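Local coordinates for protein dihydroneopterin triphosphate diphosphatase (Escherichia coli O157:H7, PDB 5U7F) that probably hydrolyses dihydroneopterin triphosphate to the monophosphate and pyrophosphate for folate biosynthesis, as a metal-dependent Nudix hydrolase that can also cleave nucleoside triphosphates, preferably dATP, at residues A[41-46]-A[50-55]; A[23-28]-A[59-64]. All coordinates share one frame; numbering follows the deposited sequence.

How the contacts relate
Both contacts use helix 49-61: contact 1 joins its first turns to the loop after strand 36-42, and contact 2 sets its C-terminal part against strand 23-29, the neighbour of 36-42 in the mixed sheet. The two lie about 16 Å apart between centres. The cobalt site lies close to both. Glu-60 of contact 2 binds two cobalt ions directly, whereas Arg-55 in contact 1 has its nearest side-chain atom about 4 Å from a cobalt. A sulfate, probably from the crystallisation liquor, is bound at Ser-42 on the contact 1 side.

Contact 1: residues A[41-46]-A[50-55]; sequences GSVEEG and PQAAMR. With SO4 (sulfate ion), chain C.
The guanidinium of Arg-55 takes the carbonyl oxygen of Ser-42 at its edge, in plane, while the carbonyl oxygen of Ala-52 lies 4.0 Å above one face, offset toward the rim. These residues belong to the Nudix box (41-62), whose first part is the loop running from strand 36-42 into helix 49-61. The edge contact is a weak hydrogen bond, NH2 of Arg-55 to O of Ser-42 at 3.2 Å and bent to 132°. The arginine runs extended as far as CD, then turns about the CG-CD bond (chi3 44°), which brings the guanidinium back toward the loop. There NH2 also forms a salt bridge with Glu-47, whose carboxylate accepts the backbone N-H of Glu-44 as well, tying loop and helix together. Glu-44 crosses the arginine at about a right angle, its CG 4.0 Å from NH2. Nearer the start of the helix, the methyl of Ala-52 points at the loop and meets both CA and CG2 of Val-43; the valine side chain also packs on Val-10 and Ile-12 of strand 10-18. Ser-42 OG is bonded to the carbonyl of Arg-8. The sulfate, also hydrogen-bonded to Lys-7 NZ, accepts Ser-42 N at O4, at 3.1 Å and 161°.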
# COMPACT_ATOMS: atom_id res chain seq x y z
N GLY A 41 -2.27 4.87 -1.57
CA GLY A 41 -3.17 5.80 -2.22
C GLY A 41 -3.24 7.11 -1.48
O GLY A 41 -2.99 7.14 -0.27
N SER A 42 -3.56 8.18 -2.22
CA SER A 42 -3.76 9.51 -1.62
C SER A 42 -5.02 9.58 -0.77
O SER A 42 -6.05 8.98 -1.09
CB SER A 42 -3.85 10.59 -2.71
OG SER A 42 -2.61 10.76 -3.37
N VAL A 43 -4.92 10.32 0.34
CA VAL A 43 -6.06 10.71 1.16
C VAL A 43 -6.72 11.92 0.55
O VAL A 43 -6.12 12.99 0.49
CB VAL A 43 -5.64 11.04 2.60
CG1 VAL A 43 -6.87 11.35 3.47
CG2 VAL A 43 -4.86 9.89 3.18
N GLU A 44 -7.96 11.77 0.11
CA GLU A 44 -8.66 12.86 -0.56
C GLU A 44 -9.29 13.83 0.43
O GLU A 44 -9.53 13.51 1.58
CB GLU A 44 -9.74 12.33 -1.49
CG GLU A 44 -9.21 11.38 -2.57
CD GLU A 44 -8.19 12.04 -3.50
OE1 GLU A 44 -8.18 13.29 -3.60
OE2 GLU A 44 -7.39 11.32 -4.15
N GLU A 45 -9.58 15.03 -0.06
CA GLU A 45 -10.16 16.07 0.79
C GLU A 45 -11.48 15.57 1.38
O GLU A 45 -12.31 14.95 0.70
CB GLU A 45 -10.35 17.37 0.00
CG GLU A 45 -9.69 18.59 0.67
CD GLU A 45 -9.44 19.75 -0.28
OE1 GLU A 45 -10.26 20.70 -0.31
OE2 GLU A 45 -8.39 19.76 -0.98
N GLY A 46 -11.67 15.80 2.67
CA GLY A 46 -12.88 15.36 3.34
C GLY A 46 -12.92 13.93 3.85
O GLY A 46 -13.87 13.58 4.54
N PRO A 50 -8.14 6.27 7.65
CA PRO A 50 -8.78 4.95 7.55
C PRO A 50 -9.81 4.82 6.45
O PRO A 50 -9.95 3.72 5.90
CB PRO A 50 -9.47 4.77 8.89
CG PRO A 50 -8.78 5.73 9.83
CD PRO A 50 -8.29 6.88 8.98
N GLN A 51 -10.57 5.87 6.16
CA GLN A 51 -11.51 5.81 5.04
C GLN A 51 -10.77 5.59 3.74
O GLN A 51 -11.20 4.83 2.86
CB GLN A 51 -12.36 7.07 4.96
CG GLN A 51 -13.51 7.16 5.98
CD GLN A 51 -14.03 8.58 6.17
OE1 GLN A 51 -13.48 9.54 5.63
NE2 GLN A 51 -15.10 8.73 6.96
N ALA A 52 -9.64 6.26 3.60
CA ALA A 52 -8.91 6.21 2.35
C ALA A 52 -8.34 4.81 2.15
O ALA A 52 -8.36 4.25 1.06
CB ALA A 52 -7.82 7.27 2.32
N ALA A 53 -7.84 4.23 3.24
CA ALA A 53 -7.27 2.91 3.24
C ALA A 53 -8.33 1.87 2.80
O ALA A 53 -8.09 1.10 1.87
CB ALA A 53 -6.72 2.57 4.60
N MET A 54 -9.50 1.90 3.43
CA MET A 54 -10.56 0.97 3.06
C MET A 54 -10.96 1.19 1.60
O MET A 54 -11.17 0.22 0.87
CB MET A 54 -11.77 1.13 3.97
CG MET A 54 -11.65 0.32 5.25
SD MET A 54 -13.24 0.12 6.07
CE MET A 54 -13.84 1.81 6.10
N ARG A 55 -11.00 2.45 1.16
CA ARG A 55 -11.43 2.74 -0.20
C ARG A 55 -10.44 2.21 -1.21
O ARG A 55 -10.83 1.56 -2.17
CB ARG A 55 -11.64 4.22 -0.42
CG ARG A 55 -12.00 4.55 -1.88
CD ARG A 55 -12.11 6.00 -2.13
NE ARG A 55 -11.01 6.74 -1.51
CZ ARG A 55 -9.79 6.85 -2.01
NH1 ARG A 55 -9.49 6.28 -3.19
NH2 ARG A 55 -8.87 7.54 -1.35
S SO4 C . -3.18 6.35 -5.79
O1 SO4 C . -1.81 6.69 -5.36
O2 SO4 C . -3.28 6.63 -7.23
O3 SO4 C . -3.46 4.94 -5.49
O4 SO4 C . -4.14 7.20 -5.10

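Contact 2: residues A[23-28]-A[59-64]. With CO (cobalt (II) ion), chain E; CO (cobalt (II) ion), chain F.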
# COMPACT_ATOMS: atom_id res chain seq x y z
N ARG A 23 2.64 -14.77 3.89
CA ARG A 23 3.13 -14.21 2.63
C ARG A 23 2.48 -12.84 2.44
O ARG A 23 1.38 -12.60 2.92
CB ARG A 23 2.81 -15.14 1.46
CG ARG A 23 3.83 -16.27 1.30
CD ARG A 23 3.90 -16.75 -0.18
NE ARG A 23 4.59 -18.02 -0.31
CZ ARG A 23 4.02 -19.20 -0.06
NH1 ARG A 23 2.75 -19.27 0.32
NH2 ARG A 23 4.72 -20.31 -0.19
N VAL A 24 3.18 -11.97 1.70
CA VAL A 24 2.81 -10.57 1.46
C VAL A 24 2.46 -10.35 -0.01
O VAL A 24 3.19 -10.77 -0.89
CB VAL A 24 3.95 -9.65 1.87
CG1 VAL A 24 3.65 -8.23 1.57
CG2 VAL A 24 4.20 -9.81 3.36
N LEU A 25 1.30 -9.74 -0.22
CA LEU A 25 0.79 -9.45 -1.53
C LEU A 25 1.48 -8.23 -2.11
O LEU A 25 1.41 -7.15 -1.53
CB LEU A 25 -0.72 -9.22 -1.44
CG LEU A 25 -1.37 -8.72 -2.73
CD1 LEU A 25 -1.26 -9.75 -3.85
CD2 LEU A 25 -2.78 -8.27 -2.52
N MET A 26 2.14 -8.41 -3.24
CA MET A 26 2.86 -7.31 -3.88
C MET A 26 2.34 -7.09 -5.28
O MET A 26 2.05 -8.06 -6.02
CB MET A 26 4.34 -7.60 -3.88
CG MET A 26 4.91 -7.74 -2.48
SD MET A 26 4.79 -6.22 -1.49
CE MET A 26 5.88 -5.19 -2.45
N LEU A 27 2.23 -5.81 -5.65
CA LEU A 27 1.53 -5.40 -6.84
C LEU A 27 2.48 -4.58 -7.70
O LEU A 27 3.18 -3.72 -7.21
CB LEU A 27 0.29 -4.59 -6.47
CG LEU A 27 -0.70 -5.20 -5.49
CD1 LEU A 27 -1.65 -4.17 -4.95
CD2 LEU A 27 -1.47 -6.26 -6.20
N GLN A 28 2.48 -4.87 -9.00
CA GLN A 28 3.38 -4.25 -9.98
C GLN A 28 2.81 -2.94 -10.53
O GLN A 28 1.76 -2.95 -11.14
CB GLN A 28 3.63 -5.22 -11.13
CG GLN A 28 4.66 -4.71 -12.11
CD GLN A 28 4.91 -5.70 -13.22
OE1 GLN A 28 4.02 -6.45 -13.60
NE2 GLN A 28 6.12 -5.69 -13.75
N GLU A 59 -10.86 -0.44 -4.27
CA GLU A 59 -10.49 -0.03 -5.65
C GLU A 59 -9.36 -0.85 -6.28
O GLU A 59 -9.44 -1.24 -7.45
CB GLU A 59 -10.09 1.46 -5.69
CG GLU A 59 -11.22 2.47 -5.43
CD GLU A 59 -10.76 3.95 -5.45
OE1 GLU A 59 -11.60 4.85 -5.19
OE2 GLU A 59 -9.56 4.21 -5.72
N GLU A 60 -8.29 -1.10 -5.52
CA GLU A 60 -7.06 -1.65 -6.08
C GLU A 60 -6.97 -3.17 -6.09
O GLU A 60 -6.31 -3.73 -6.96
CB GLU A 60 -5.86 -1.10 -5.31
CG GLU A 60 -5.72 0.43 -5.51
CD GLU A 60 -4.34 0.99 -5.24
OE1 GLU A 60 -3.48 0.22 -4.81
OE2 GLU A 60 -4.14 2.22 -5.46
N VAL A 61 -7.59 -3.83 -5.13
CA VAL A 61 -7.56 -5.28 -5.14
C VAL A 61 -8.94 -5.89 -4.92
O VAL A 61 -9.04 -7.08 -4.66
CB VAL A 61 -6.57 -5.83 -4.10
CG1 VAL A 61 -5.15 -5.34 -4.44
CG2 VAL A 61 -6.96 -5.43 -2.68
N THR A 62 -10.00 -5.09 -5.09
CA THR A 62 -11.38 -5.59 -5.04
C THR A 62 -11.71 -6.42 -3.79
O THR A 62 -12.44 -7.40 -3.84
CB THR A 62 -11.71 -6.47 -6.28
OG1 THR A 62 -10.94 -6.03 -7.42
CG2 THR A 62 -13.20 -6.37 -6.59
N ILE A 63 -11.14 -6.02 -2.65
CA ILE A 63 -11.45 -6.64 -1.38
C ILE A 63 -12.27 -5.64 -0.60
O ILE A 63 -11.82 -4.53 -0.36
CB ILE A 63 -10.16 -7.04 -0.61
CG1 ILE A 63 -9.48 -8.18 -1.35
CG2 ILE A 63 -10.48 -7.41 0.85
CD1 ILE A 63 -8.21 -8.75 -0.71
N ASP A 64 -13.50 -6.00 -0.25
CA ASP A 64 -14.36 -5.15 0.55
C ASP A 64 -14.27 -5.56 2.02
O ASP A 64 -14.65 -6.67 2.38
CB ASP A 64 -15.80 -5.24 0.06
CG ASP A 64 -16.71 -4.24 0.75
OD1 ASP A 64 -16.38 -3.80 1.88
OD2 ASP A 64 -17.75 -3.89 0.16
CO CO E . -5.35 3.87 -5.89
CO CO F . -2.32 3.19 -5.24
O HOH W 1 -7.17 3.01 -6.64
O HOH W 2 -1.17 1.39 -4.76
O HOH W 3 -6.28 5.49 -6.37
O HOH W 4 -0.68 4.62 -5.24
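Val-61 meets strand 23-29 through one methyl: its CG1 lies 3.7 Å from CD1 of Leu-27 and 4.2 Å from CD2 of Leu-25, so this branch bridges two residues that point from the same side of the strand. The Leu-27 and Val-61 side chains cross at about a right angle, and no hydrogen bond joins the segments. With chi1 near -61°, Val-61 holds CG1 anti to its carbonyl carbon and directed at the leucines. Beside this apolar patch, Glu-60, in the Nudix box, reaches the metals: its OE2 bridges two cobalt ions at 2.1 Å each. Its OE1 accepts a 2.6 Å hydrogen bond from water 2, a ligand of the chain F cobalt. Water 1, on the chain E cobalt, donates to OE2 of Glu-59 at 2.8 Å, a second-shell bond that should steady this water. Glu-56, Glu-117 and the backbone oxygen of Thr-40 also bind cobalt here, probably at the magnesium site of the working enzyme. Thr-62 leaves the helix with positive phi, and its OG1 bonds to the carbonyl of Val-114. The C-terminal part of helix 49-61 faces strand 23-29, where Leu-27 also touches Val-39 of strand 36-42 and Tyr-121 of strand 118-125.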